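Local coordinates for putative L-alanine-DL-glutamate epimerase (Burkholderia xenovorans, PDB 3GO2) that probably catalyses the racemisation or epimerisation of a carboxylate substrate, using bound magnesium as other members of the mandelate racemase/muconate lactonizing enzyme family do, at the interface of chains A and B and the interface of chains A and C. Residues are numbered along the deposited sequence; one frame, centred on the assembly and turned at random. Chains: chain A/B/C, Putative L-alanine-DL-glutamate epimerase.

Contact 1: the interface of chains A and B. Residues chain A 288, 314, 337-340; chain B 188, 190, 225, 227.
The side-chain amide of A:Asn314 meets B:Lys225, B:Ala188 and B:Asn190 and shows how one planar group can be fixed by using both of its ends. Its OD1 accepts a hydrogen bond from the ammonium NZ of B:Lys225 at 2.8 Å, in the carbonyl plane and on a lone pair. Its ND2 gives one N-H almost straight (169° at H) to the backbone O of B:Ala188, and the other, more bent at 137°, to OD1 of B:Asn190. Both acceptors lie near the plane of the A:Asn314 amide, although ND2 itself stands above both of their carbonyl planes, and the lysine charge may polarise the amide further. The amide planes of A:Asn314 and B:Asn190 are nearly perpendicular, 84° apart, and ND2 of B:Asn190 reaches the backbone O of A:Leu339 at 3.1 Å. A salt bridge joins NE of A:Arg340 to OE2 of B:Glu227 at 2.8 Å; NE arrives on the syn side but tilted out of the carboxylate plane, which is steeply turned against the guanidinium. One water bridges the same pair, from A:Arg340 NH2 to OE2; another links OE1 to the backbone N of A:Asn314. The methyl CG2 of A:Val288 packs against the carboxylate of B:Glu227, 3.5 Å from CD. A:Val288 and A:Asn314 open strands 288-291 and 314-317 of the barrel domain, whereas B:Glu227 lies in the first turn of helix 226-235, so unlike surfaces meet.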
ATOM      1  N   VAL A 288      16.478  -0.462 -17.064  1.00 12.42           N
ATOM      2  CA  VAL A 288      17.840   0.102 -17.029  1.00 12.38           C
ATOM      3  C   VAL A 288      17.806   1.537 -16.560  1.00 11.86           C
ATOM      4  O   VAL A 288      16.951   2.300 -17.004  1.00 11.98           O
ATOM      5  CB  VAL A 288      18.465   0.043 -18.418  1.00 13.17           C
ATOM      6  CG1 VAL A 288      19.845   0.723 -18.434  1.00 12.23           C
ATOM      7  CG2 VAL A 288      18.554  -1.426 -18.898  1.00 13.60           C
ATOM      8  N   ASN A 314      20.799  -2.641 -13.788  1.00 12.48           N
ATOM      9  CA  ASN A 314      22.058  -2.237 -14.377  1.00 12.75           C
ATOM     10  C   ASN A 314      21.944  -0.812 -14.900  1.00 12.92           C
ATOM     11  O   ASN A 314      20.840  -0.325 -15.231  1.00 12.73           O
ATOM     12  CB  ASN A 314      22.455  -3.208 -15.504  1.00 12.77           C
ATOM     13  CG  ASN A 314      22.931  -4.542 -14.968  1.00 12.85           C
ATOM     14  OD1 ASN A 314      23.086  -4.704 -13.765  1.00 13.16           O
ATOM     15  ND2 ASN A 314      23.144  -5.515 -15.864  1.00 14.34           N
ATOM     16  N   PRO A 337      30.113  -2.711 -11.324  1.00 14.05           N
ATOM     17  CA  PRO A 337      29.808  -4.077 -11.758  1.00 13.69           C
ATOM     18  C   PRO A 337      28.542  -4.155 -12.590  1.00 13.95           C
ATOM     19  O   PRO A 337      28.520  -4.843 -13.621  1.00 13.42           O
ATOM     20  CB  PRO A 337      29.590  -4.846 -10.442  1.00 15.22           C
ATOM     21  CG  PRO A 337      29.263  -3.800  -9.445  1.00 15.05           C
ATOM     22  CD  PRO A 337      30.065  -2.591  -9.859  1.00 14.41           C
ATOM     23  N   ASN A 338      27.506  -3.453 -12.158  1.00 13.50           N
ATOM     24  CA  ASN A 338      26.178  -3.552 -12.759  1.00 12.82           C
ATOM     25  C   ASN A 338      26.030  -2.605 -13.965  1.00 13.26           C
ATOM     26  O   ASN A 338      25.194  -1.715 -13.972  1.00 13.18           O
ATOM     27  CB  ASN A 338      25.075  -3.334 -11.697  1.00 12.34           C
ATOM     28  CG  ASN A 338      25.234  -2.018 -10.907  1.00 13.07           C
ATOM     29  OD1 ASN A 338      26.334  -1.693 -10.454  1.00 13.71           O
ATOM     30  ND2 ASN A 338      24.131  -1.296 -10.712  1.00 11.99           N
ATOM     31  N   LEU A 339      26.882  -2.809 -14.978  1.00 13.77           N
ATOM     32  CA  LEU A 339      26.952  -1.947 -16.154  1.00 13.13           C
ATOM     33  C   LEU A 339      26.200  -2.566 -17.327  1.00 13.34           C
ATOM     34  O   LEU A 339      26.572  -3.647 -17.820  1.00 13.66           O
ATOM     35  CB  LEU A 339      28.409  -1.692 -16.558  1.00 14.43           C
ATOM     36  CG  LEU A 339      28.639  -0.859 -17.819  1.00 15.89           C
ATOM     37  CD1 LEU A 339      28.335   0.629 -17.591  1.00 18.91           C
ATOM     38  CD2 LEU A 339      30.088  -1.043 -18.319  1.00 18.73           C
ATOM     39  N   ARG A 340      25.163  -1.883 -17.800  1.00 12.81           N
ATOM     40  CA  ARG A 340      24.386  -2.392 -18.930  1.00 12.38           C
ATOM     41  C   ARG A 340      25.146  -2.327 -20.252  1.00 12.98           C
ATOM     42  O   ARG A 340      25.211  -3.324 -21.010  1.00 13.84           O
ATOM     43  CB  ARG A 340      23.057  -1.608 -19.108  1.00 12.24           C
ATOM     44  CG  ARG A 340      22.196  -2.170 -20.256  1.00 12.16           C
ATOM     45  CD  ARG A 340      21.747  -3.567 -19.919  1.00 12.81           C
ATOM     46  NE  ARG A 340      21.065  -4.275 -20.987  1.00 14.62           N
ATOM     47  CZ  ARG A 340      21.659  -5.051 -21.896  1.00 13.48           C
ATOM     48  NH1 ARG A 340      22.983  -5.165 -21.946  1.00 12.81           N
ATOM     49  NH2 ARG A 340      20.925  -5.691 -22.785  1.00 16.50           N
TER
ATOM     50  N   ALA B 188      27.863  -7.966 -14.612  1.00 13.36           N
ATOM     51  CA  ALA B 188      26.610  -7.289 -14.922  1.00 13.09           C
ATOM     52  C   ALA B 188      25.461  -8.277 -15.192  1.00 13.03           C
ATOM     53  O   ALA B 188      24.289  -7.934 -15.006  1.00 12.73           O
ATOM     54  CB  ALA B 188      26.798  -6.346 -16.109  1.00 13.40           C
ATOM     55  N   ASN B 190      24.380  -9.412 -17.986  1.00 13.87           N
ATOM     56  CA  ASN B 190      23.533  -9.062 -19.130  1.00 13.98           C
ATOM     57  C   ASN B 190      23.223 -10.315 -19.958  1.00 14.73           C
ATOM     58  O   ASN B 190      24.032 -11.265 -20.008  1.00 15.84           O
ATOM     59  CB  ASN B 190      24.209  -8.010 -20.006  1.00 14.33           C
ATOM     60  CG  ASN B 190      24.408  -6.688 -19.277  1.00 15.49           C
ATOM     61  OD1 ASN B 190      23.490  -6.202 -18.602  1.00 15.01           O
ATOM     62  ND2 ASN B 190      25.611  -6.097 -19.415  1.00 13.90           N
ATOM     63  N   LYS B 225      19.725 -10.300 -14.401  1.00 12.26           N
ATOM     64  CA  LYS B 225      18.930  -9.349 -13.654  1.00 12.01           C
ATOM     65  C   LYS B 225      17.486  -9.418 -14.171  1.00 12.25           C
ATOM     66  O   LYS B 225      17.227  -9.925 -15.267  1.00 12.60           O
ATOM     67  CB  LYS B 225      19.482  -7.947 -13.828  1.00 11.65           C
ATOM     68  CG  LYS B 225      20.995  -7.830 -13.577  1.00 12.24           C
ATOM     69  CD  LYS B 225      21.425  -8.252 -12.183  1.00 12.04           C
ATOM     70  CE  LYS B 225      22.936  -8.084 -11.958  1.00 12.52           C
ATOM     71  NZ  LYS B 225      23.378  -6.642 -11.805  1.00 13.29           N
ATOM     72  N   GLU B 227      15.711  -7.450 -15.896  1.00 12.90           N
ATOM     73  CA  GLU B 227      15.715  -7.089 -17.307  1.00 12.78           C
ATOM     74  C   GLU B 227      15.986  -8.297 -18.198  1.00 12.46           C
ATOM     75  O   GLU B 227      15.316  -8.497 -19.209  1.00 13.59           O
ATOM     76  CB  GLU B 227      16.809  -6.057 -17.569  1.00 12.64           C
ATOM     77  CG  GLU B 227      16.972  -5.699 -19.050  1.00 13.08           C
ATOM     78  CD  GLU B 227      18.227  -4.900 -19.358  1.00 15.52           C
ATOM     79  OE1 GLU B 227      19.099  -4.722 -18.469  1.00 15.71           O
ATOM     80  OE2 GLU B 227      18.344  -4.471 -20.534  1.00 16.32           O
TER
HETATM   81  O   HOH W   1      18.973  -3.982 -15.798  1.00 13.20           O
HETATM   82  O   HOH W   2      18.095  -5.088 -23.253  1.00 17.48           O

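Contact 2: the interface of chains A and C. Residues chain A 74-75, 77-79; chain C 41-42, 181, 222, 249.
Facing the ring of C:Phe41, the pyrrolidine of A:Pro78 sets its CG over one face, 3.9 Å from the ring centroid, in a CH-pi contact offset toward the rim. The two side chains meet at about a right angle, and C:Phe41 turns its ring toward the proline with CG anti to the backbone N (chi1 -161°). A second ring, that of C:Phe181, crosses the same proline obliquely: its rim atom CE1 lies 3.8 Å from A:Pro78 CG, so CG is touched by two aromatic groups, from directions roughly at right angles. Toward helix 65-76 the C:Phe181 ring turns CD1 to the backbone O of A:Cys74, at 3.5 Å. A:Arg77 illustrates a different use of an aromatic surface. Its chain, extended from CG to NE, slides past C:Phe222 in the opposite direction, with CG over one face of the ring toward its rim and the methylene CD 3.5 Å from C:Phe222 CB, while the guanidinium and ring planes are 33° apart. The aliphatic stem thus does the packing rather than a stacked guanidinium. C:Gly42 adds backbone packing, its CA set against the O of A:Leu75. A polar contact is made by the phenol of C:Tyr249, whose OH is hydrogen bonded at 2.8 Å to the backbone O of A:Arg77, an acceptor that lies in the plane of the phenol ring, at its edge.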
ATOM      1  N   CYS A  74      25.052  21.917   1.186  1.00 13.55           N
ATOM      2  CA  CYS A  74      24.539  22.786   2.241  1.00 14.18           C
ATOM      3  C   CYS A  74      24.255  24.191   1.702  1.00 14.30           C
ATOM      4  O   CYS A  74      23.174  24.744   1.932  1.00 13.97           O
ATOM      5  CB  CYS A  74      25.509  22.881   3.413  1.00 14.38           C
ATOM      6  SG  CYS A  74      25.659  21.406   4.436  1.00 16.19           S
ATOM      7  N   LEU A  75      25.226  24.756   0.978  1.00 13.22           N
ATOM      8  CA  LEU A  75      25.147  26.139   0.538  1.00 13.75           C
ATOM      9  C   LEU A  75      24.056  26.371  -0.488  1.00 14.07           C
ATOM     10  O   LEU A  75      23.558  27.494  -0.604  1.00 15.33           O
ATOM     11  CB  LEU A  75      26.481  26.588  -0.060  1.00 14.67           C
ATOM     12  CG  LEU A  75      27.656  26.625   0.903  1.00 14.79           C
ATOM     13  CD1 LEU A  75      28.951  26.982   0.120  1.00 18.24           C
ATOM     14  CD2 LEU A  75      27.382  27.586   2.076  1.00 16.67           C
ATOM     15  N   ARG A  77      21.317  24.088  -0.819  1.00 13.40           N
ATOM     16  CA  ARG A  77      20.247  23.133  -0.486  1.00 12.75           C
ATOM     17  C   ARG A  77      18.865  23.541  -1.023  1.00 13.29           C
ATOM     18  O   ARG A  77      18.163  22.709  -1.598  1.00 13.23           O
ATOM     19  CB  ARG A  77      20.190  22.863   1.025  1.00 13.34           C
ATOM     20  CG  ARG A  77      20.169  21.432   1.442  1.00 13.24           C
ATOM     21  CD  ARG A  77      20.084  21.313   2.989  1.00 14.45           C
ATOM     22  NE  ARG A  77      20.318  19.924   3.384  1.00 18.51           N
ATOM     23  CZ  ARG A  77      21.389  19.448   3.977  1.00 18.60           C
ATOM     24  NH1 ARG A  77      22.397  20.242   4.400  1.00 17.26           N
ATOM     25  NH2 ARG A  77      21.433  18.140   4.205  1.00 19.80           N
ATOM     26  N   PRO A  78      18.471  24.821  -0.862  1.00 12.69           N
ATOM     27  CA  PRO A  78      17.114  25.186  -1.291  1.00 12.54           C
ATOM     28  C   PRO A  78      16.841  25.009  -2.781  1.00 13.13           C
ATOM     29  O   PRO A  78      15.718  24.662  -3.158  1.00 12.77           O
ATOM     30  CB  PRO A  78      17.003  26.654  -0.890  1.00 13.06           C
ATOM     31  CG  PRO A  78      17.956  26.784   0.288  1.00 13.76           C
ATOM     32  CD  PRO A  78      19.113  25.894  -0.074  1.00 12.39           C
ATOM     33  N   ALA A  79      17.846  25.249  -3.611  1.00 12.70           N
ATOM     34  CA  ALA A  79      17.655  25.182  -5.059  1.00 12.89           C
ATOM     35  C   ALA A  79      18.478  24.058  -5.654  1.00 13.20           C
ATOM     36  O   ALA A  79      18.923  24.125  -6.790  1.00 14.18           O
ATOM     37  CB  ALA A  79      18.011  26.536  -5.697  1.00 13.25           C
TER
ATOM     38  N   PHE C  41      19.485  32.977  -1.565  1.00 19.48           N
ATOM     39  CA  PHE C  41      18.970  31.803  -0.852  1.00 18.95           C
ATOM     40  C   PHE C  41      19.302  30.537  -1.632  1.00 18.95           C
ATOM     41  O   PHE C  41      18.420  29.805  -2.079  1.00 19.50           O
ATOM     42  CB  PHE C  41      17.474  31.931  -0.607  1.00 19.56           C
ATOM     43  CG  PHE C  41      16.941  31.022   0.489  1.00 19.70           C
ATOM     44  CD1 PHE C  41      17.488  31.055   1.763  1.00 19.91           C
ATOM     45  CD2 PHE C  41      15.851  30.190   0.257  1.00 20.56           C
ATOM     46  CE1 PHE C  41      17.005  30.237   2.772  1.00 21.42           C
ATOM     47  CE2 PHE C  41      15.350  29.377   1.271  1.00 21.12           C
ATOM     48  CZ  PHE C  41      15.943  29.406   2.534  1.00 21.47           C
ATOM     49  N   GLY C  42      20.593  30.304  -1.785  1.00 18.31           N
ATOM     50  CA  GLY C  42      21.103  29.058  -2.348  1.00 17.87           C
ATOM     51  C   GLY C  42      20.926  28.932  -3.843  1.00 17.09           C
ATOM     52  O   GLY C  42      20.967  27.814  -4.370  1.00 17.20           O
ATOM     53  N   PHE C 181      22.853  24.851   6.281  1.00 14.30           N
ATOM     54  CA  PHE C 181      23.458  25.764   5.308  1.00 14.53           C
ATOM     55  C   PHE C 181      24.946  26.023   5.592  1.00 15.51           C
ATOM     56  O   PHE C 181      25.515  27.031   5.102  1.00 15.17           O
ATOM     57  CB  PHE C 181      22.688  27.092   5.261  1.00 14.71           C
ATOM     58  CG  PHE C 181      21.220  26.973   4.940  1.00 14.25           C
ATOM     59  CD1 PHE C 181      20.728  26.034   4.041  1.00 13.72           C
ATOM     60  CD2 PHE C 181      20.318  27.889   5.467  1.00 15.76           C
ATOM     61  CE1 PHE C 181      19.380  25.965   3.737  1.00 15.45           C
ATOM     62  CE2 PHE C 181      18.973  27.821   5.153  1.00 15.36           C
ATOM     63  CZ  PHE C 181      18.509  26.871   4.286  1.00 14.00           C
ATOM     64  N   PHE C 222      16.470  23.420   7.100  1.00 12.87           N
ATOM     65  CA  PHE C 222      16.961  22.076   6.825  1.00 12.60           C
ATOM     66  C   PHE C 222      17.983  21.646   7.895  1.00 12.87           C
ATOM     67  O   PHE C 222      18.905  20.896   7.594  1.00 12.73           O
ATOM     68  CB  PHE C 222      17.696  22.026   5.476  1.00 12.61           C
ATOM     69  CG  PHE C 222      16.837  22.192   4.224  1.00 11.41           C
ATOM     70  CD1 PHE C 222      16.395  21.071   3.507  1.00 13.13           C
ATOM     71  CD2 PHE C 222      16.624  23.448   3.672  1.00 11.87           C
ATOM     72  CE1 PHE C 222      15.701  21.224   2.306  1.00 15.00           C
ATOM     73  CE2 PHE C 222      15.928  23.594   2.485  1.00 13.29           C
ATOM     74  CZ  PHE C 222      15.485  22.486   1.795  1.00 13.36           C
ATOM     75  N   TYR C 249      13.682  16.971   1.807  1.00 13.10           N
ATOM     76  CA  TYR C 249      13.509  16.275   0.553  1.00 13.66           C
ATOM     77  C   TYR C 249      13.142  14.786   0.760  1.00 14.78           C
ATOM     78  O   TYR C 249      13.281  13.963  -0.154  1.00 15.76           O
ATOM     79  CB  TYR C 249      14.780  16.431  -0.264  1.00 14.31           C
ATOM     80  CG  TYR C 249      15.027  17.864  -0.703  1.00 12.95           C
ATOM     81  CD1 TYR C 249      14.046  18.565  -1.364  1.00 14.47           C
ATOM     82  CD2 TYR C 249      16.250  18.502  -0.466  1.00 12.65           C
ATOM     83  CE1 TYR C 249      14.243  19.855  -1.795  1.00 15.88           C
ATOM     84  CE2 TYR C 249      16.460  19.812  -0.911  1.00 12.83           C
ATOM     85  CZ  TYR C 249      15.443  20.469  -1.579  1.00 13.95           C
ATOM     86  OH  TYR C 249      15.596  21.758  -2.036  1.00 13.25           O
TER

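Contact 3: the interface of chains A and C. Residues chain A 41-43, 86, 222, 249, 270, 295; chain C 77-79.
The backbone O of C:Pro78 meets the indole edge of A:Trp295, lying in the ring plane 3.4 Å from CZ3, while the ring carbon CB of the proline packs 3.7 Å from A:Trp295 CH2. CB of A:Thr270 also approaches this O, and its methyl CG2 lies 3.9 Å from C:Pro78 CB. The phenol OH of A:Tyr249 comes to 3.1 Å from the same carbonyl O. C:Ala79 follows, its methyl CB 3.4 Å from OG of A:Ser43 and about equally near OE2 of A:Glu86. Further out, a polar network sets these groups. A:Ser43 OG bonds to the syn lone pair of A:Glu86 OE2 at 2.7 Å and lies well above the carbonyl plane of A:Phe41 O, also an acceptor for it. The carboxylate carbon CD of A:Glu86 in turn sits 3.5 Å above the plane of the A:Trp295 indole, toward its rim. The hydroxyl OG1 of A:Thr270, placed between the backbone N and carbonyl carbon (chi1 75°), makes a weak hydrogen bond to A:Tyr249 OH. With C:Pro78 these two residues probably form one magnesium site, which would then be built from both chains. A:Tyr249 comes shortly after barrel strand 243-245 and the magnesium ligand A:Glu245, and A:Thr270 directly after another, A:Glu269; the 3-10 turn 77-79 of chain C thus probably enters at the mouth of the active site, between the barrel and the capping domain that supplies A:Phe41 and helix 82-103.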
ATOM      1  N   PHE A  41      21.955  21.114 -23.275  1.00 19.48           N
ATOM      2  CA  PHE A  41      20.854  20.179 -23.019  1.00 18.95           C
ATOM      3  C   PHE A  41      19.965  20.719 -21.906  1.00 18.95           C
ATOM      4  O   PHE A  41      19.822  20.113 -20.844  1.00 19.50           O
ATOM      5  CB  PHE A  41      21.387  18.793 -22.687  1.00 19.56           C
ATOM      6  CG  PHE A  41      20.368  17.677 -22.853  1.00 19.70           C
ATOM      7  CD1 PHE A  41      19.707  17.497 -24.059  1.00 19.91           C
ATOM      8  CD2 PHE A  41      20.128  16.773 -21.824  1.00 20.56           C
ATOM      9  CE1 PHE A  41      18.783  16.477 -24.225  1.00 21.42           C
ATOM     10  CE2 PHE A  41      19.212  15.737 -21.988  1.00 21.12           C
ATOM     11  CZ  PHE A  41      18.537  15.600 -23.202  1.00 21.47           C
ATOM     12  N   GLY A  42      19.378  21.871 -22.175  1.00 18.31           N
ATOM     13  CA  GLY A  42      18.360  22.452 -21.307  1.00 17.87           C
ATOM     14  C   GLY A  42      18.899  23.051 -20.029  1.00 17.09           C
ATOM     15  O   GLY A  42      18.138  23.230 -19.071  1.00 17.20           O
ATOM     16  N   SER A  43      20.182  23.433 -20.031  1.00 15.77           N
ATOM     17  CA  SER A  43      20.874  23.755 -18.784  1.00 15.48           C
ATOM     18  C   SER A  43      21.597  25.109 -18.797  1.00 15.56           C
ATOM     19  O   SER A  43      22.786  25.185 -18.496  1.00 15.47           O
ATOM     20  CB  SER A  43      21.868  22.627 -18.451  1.00 14.38           C
ATOM     21  OG  SER A  43      21.238  21.369 -18.344  1.00 13.85           O
ATOM     22  N   GLU A  86      24.404  20.336 -11.471  1.00 12.54           N
ATOM     23  CA  GLU A  86      25.348  20.176 -12.587  1.00 12.20           C
ATOM     24  C   GLU A  86      26.648  20.931 -12.314  1.00 12.80           C
ATOM     25  O   GLU A  86      27.733  20.442 -12.621  1.00 12.44           O
ATOM     26  CB  GLU A  86      24.776  20.668 -13.909  1.00 12.25           C
ATOM     27  CG  GLU A  86      23.645  19.843 -14.450  1.00 12.72           C
ATOM     28  CD  GLU A  86      23.160  20.341 -15.764  1.00 13.89           C
ATOM     29  OE1 GLU A  86      23.997  20.571 -16.679  1.00 14.54           O
ATOM     30  OE2 GLU A  86      21.911  20.531 -15.921  1.00 15.53           O
ATOM     31  N   PHE A 222      11.465  13.043 -23.845  1.00 12.87           N
ATOM     32  CA  PHE A 222      10.257  13.451 -23.140  1.00 12.60           C
ATOM     33  C   PHE A 222       9.117  13.727 -24.139  1.00 12.87           C
ATOM     34  O   PHE A 222       8.276  14.583 -23.887  1.00 12.73           O
ATOM     35  CB  PHE A 222      10.487  14.761 -22.370  1.00 12.61           C
ATOM     36  CG  PHE A 222      11.417  14.687 -21.160  1.00 11.41           C
ATOM     37  CD1 PHE A 222      10.896  14.551 -19.866  1.00 13.13           C
ATOM     38  CD2 PHE A 222      12.778  14.929 -21.296  1.00 11.87           C
ATOM     39  CE1 PHE A 222      11.737  14.590 -18.753  1.00 15.00           C
ATOM     40  CE2 PHE A 222      13.608  14.959 -20.190  1.00 13.29           C
ATOM     41  CZ  PHE A 222      13.088  14.809 -18.922  1.00 13.36           C
ATOM     42  N   TYR A 249       9.008  12.646 -15.408  1.00 13.10           N
ATOM     43  CA  TYR A 249       8.966  13.061 -14.025  1.00 13.66           C
ATOM     44  C   TYR A 249       7.743  12.475 -13.279  1.00 14.78           C
ATOM     45  O   TYR A 249       7.351  12.968 -12.214  1.00 15.76           O
ATOM     46  CB  TYR A 249       8.977  14.579 -13.977  1.00 14.31           C
ATOM     47  CG  TYR A 249      10.284  15.175 -14.470  1.00 12.95           C
ATOM     48  CD1 TYR A 249      11.481  14.755 -13.938  1.00 14.47           C
ATOM     49  CD2 TYR A 249      10.312  16.168 -15.456  1.00 12.65           C
ATOM     50  CE1 TYR A 249      12.681  15.289 -14.344  1.00 15.88           C
ATOM     51  CE2 TYR A 249      11.529  16.721 -15.866  1.00 12.83           C
ATOM     52  CZ  TYR A 249      12.703  16.270 -15.293  1.00 13.95           C
ATOM     53  OH  TYR A 249      13.927  16.779 -15.661  1.00 13.25           O
ATOM     54  N   THR A 270      18.214  12.333 -16.639  1.00 12.67           N
ATOM     55  CA  THR A 270      18.107  13.717 -16.242  1.00 12.55           C
ATOM     56  C   THR A 270      18.006  13.883 -14.732  1.00 12.20           C
ATOM     57  O   THR A 270      17.708  14.994 -14.269  1.00 12.82           O
ATOM     58  CB  THR A 270      16.956  14.468 -16.946  1.00 11.91           C
ATOM     59  OG1 THR A 270      15.686  14.084 -16.399  1.00 13.62           O
ATOM     60  CG2 THR A 270      16.999  14.240 -18.449  1.00 12.92           C
ATOM     61  N   TRP A 295      26.705  15.341 -15.240  1.00 12.12           N
ATOM     62  CA  TRP A 295      25.828  16.139 -14.408  1.00 11.83           C
ATOM     63  C   TRP A 295      26.026  15.880 -12.893  1.00 11.85           C
ATOM     64  O   TRP A 295      26.098  16.813 -12.091  1.00 12.40           O
ATOM     65  CB  TRP A 295      24.384  15.785 -14.766  1.00 12.02           C
ATOM     66  CG  TRP A 295      23.872  16.454 -15.992  1.00 11.87           C
ATOM     67  CD1 TRP A 295      24.602  16.976 -17.020  1.00 13.76           C
ATOM     68  CD2 TRP A 295      22.501  16.701 -16.306  1.00 12.49           C
ATOM     69  NE1 TRP A 295      23.762  17.542 -17.957  1.00 14.14           N
ATOM     70  CE2 TRP A 295      22.467  17.383 -17.534  1.00 13.43           C
ATOM     71  CE3 TRP A 295      21.294  16.403 -15.658  1.00 12.95           C
ATOM     72  CZ2 TRP A 295      21.266  17.793 -18.128  1.00 13.15           C
ATOM     73  CZ3 TRP A 295      20.112  16.830 -16.241  1.00 13.34           C
ATOM     74  CH2 TRP A 295      20.110  17.499 -17.463  1.00 15.42           C
TER
ATOM     75  N   ARG C  77      13.452  21.295 -20.023  1.00 13.40           N
ATOM     76  CA  ARG C  77      12.879  20.105 -19.370  1.00 12.75           C
ATOM     77  C   ARG C  77      13.916  19.248 -18.627  1.00 13.29           C
ATOM     78  O   ARG C  77      13.676  18.850 -17.487  1.00 13.23           O
ATOM     79  CB  ARG C  77      12.078  19.255 -20.366  1.00 13.34           C
ATOM     80  CG  ARG C  77      10.702  18.863 -19.947  1.00 13.24           C
ATOM     81  CD  ARG C  77      10.024  17.987 -21.037  1.00 14.45           C
ATOM     82  NE  ARG C  77       8.604  17.828 -20.721  1.00 18.51           N
ATOM     83  CZ  ARG C  77       7.595  18.384 -21.351  1.00 18.60           C
ATOM     84  NH1 ARG C  77       7.756  19.117 -22.475  1.00 17.26           N
ATOM     85  NH2 ARG C  77       6.375  18.158 -20.874  1.00 19.80           N
ATOM     86  N   PRO C  78      15.080  18.974 -19.250  1.00 12.69           N
ATOM     87  CA  PRO C  78      16.031  18.077 -18.577  1.00 12.54           C
ATOM     88  C   PRO C  78      16.558  18.586 -17.239  1.00 13.13           C
ATOM     89  O   PRO C  78      16.799  17.783 -16.334  1.00 12.77           O
ATOM     90  CB  PRO C  78      17.164  17.943 -19.591  1.00 13.06           C
ATOM     91  CG  PRO C  78      16.483  18.168 -20.931  1.00 13.76           C
ATOM     92  CD  PRO C  78      15.464  19.240 -20.653  1.00 12.39           C
ATOM     93  N   ALA C  79      16.739  19.894 -17.120  1.00 12.70           N
ATOM     94  CA  ALA C  79      17.315  20.463 -15.902  1.00 12.89           C
ATOM     95  C   ALA C  79      16.304  21.342 -15.195  1.00 13.20           C
ATOM     96  O   ALA C  79      16.651  22.309 -14.534  1.00 14.18           O
ATOM     97  CB  ALA C  79      18.595  21.245 -16.245  1.00 13.25           C
TER

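Contacts 2 and 3 belong to one two-fold interface of chains A and C, their C-alpha centres about 20 Å apart; in each, the 3-10 turn 77-79 of one chain meets Phe41, Gly42, Phe222 and Tyr249 of the other, probably at its active-site mouth. Exchange of the turns may couple dimer formation to substrate access. Contact 1 lies about 24 Å from contact 3 and 34 Å from contact 2, shares no residue with them, and belongs to an A-B interface that is not an exact two-fold. Chain A thus has two distinct kinds of neighbour, although the structure alone does not show that the eight-chain assembly persists in solution.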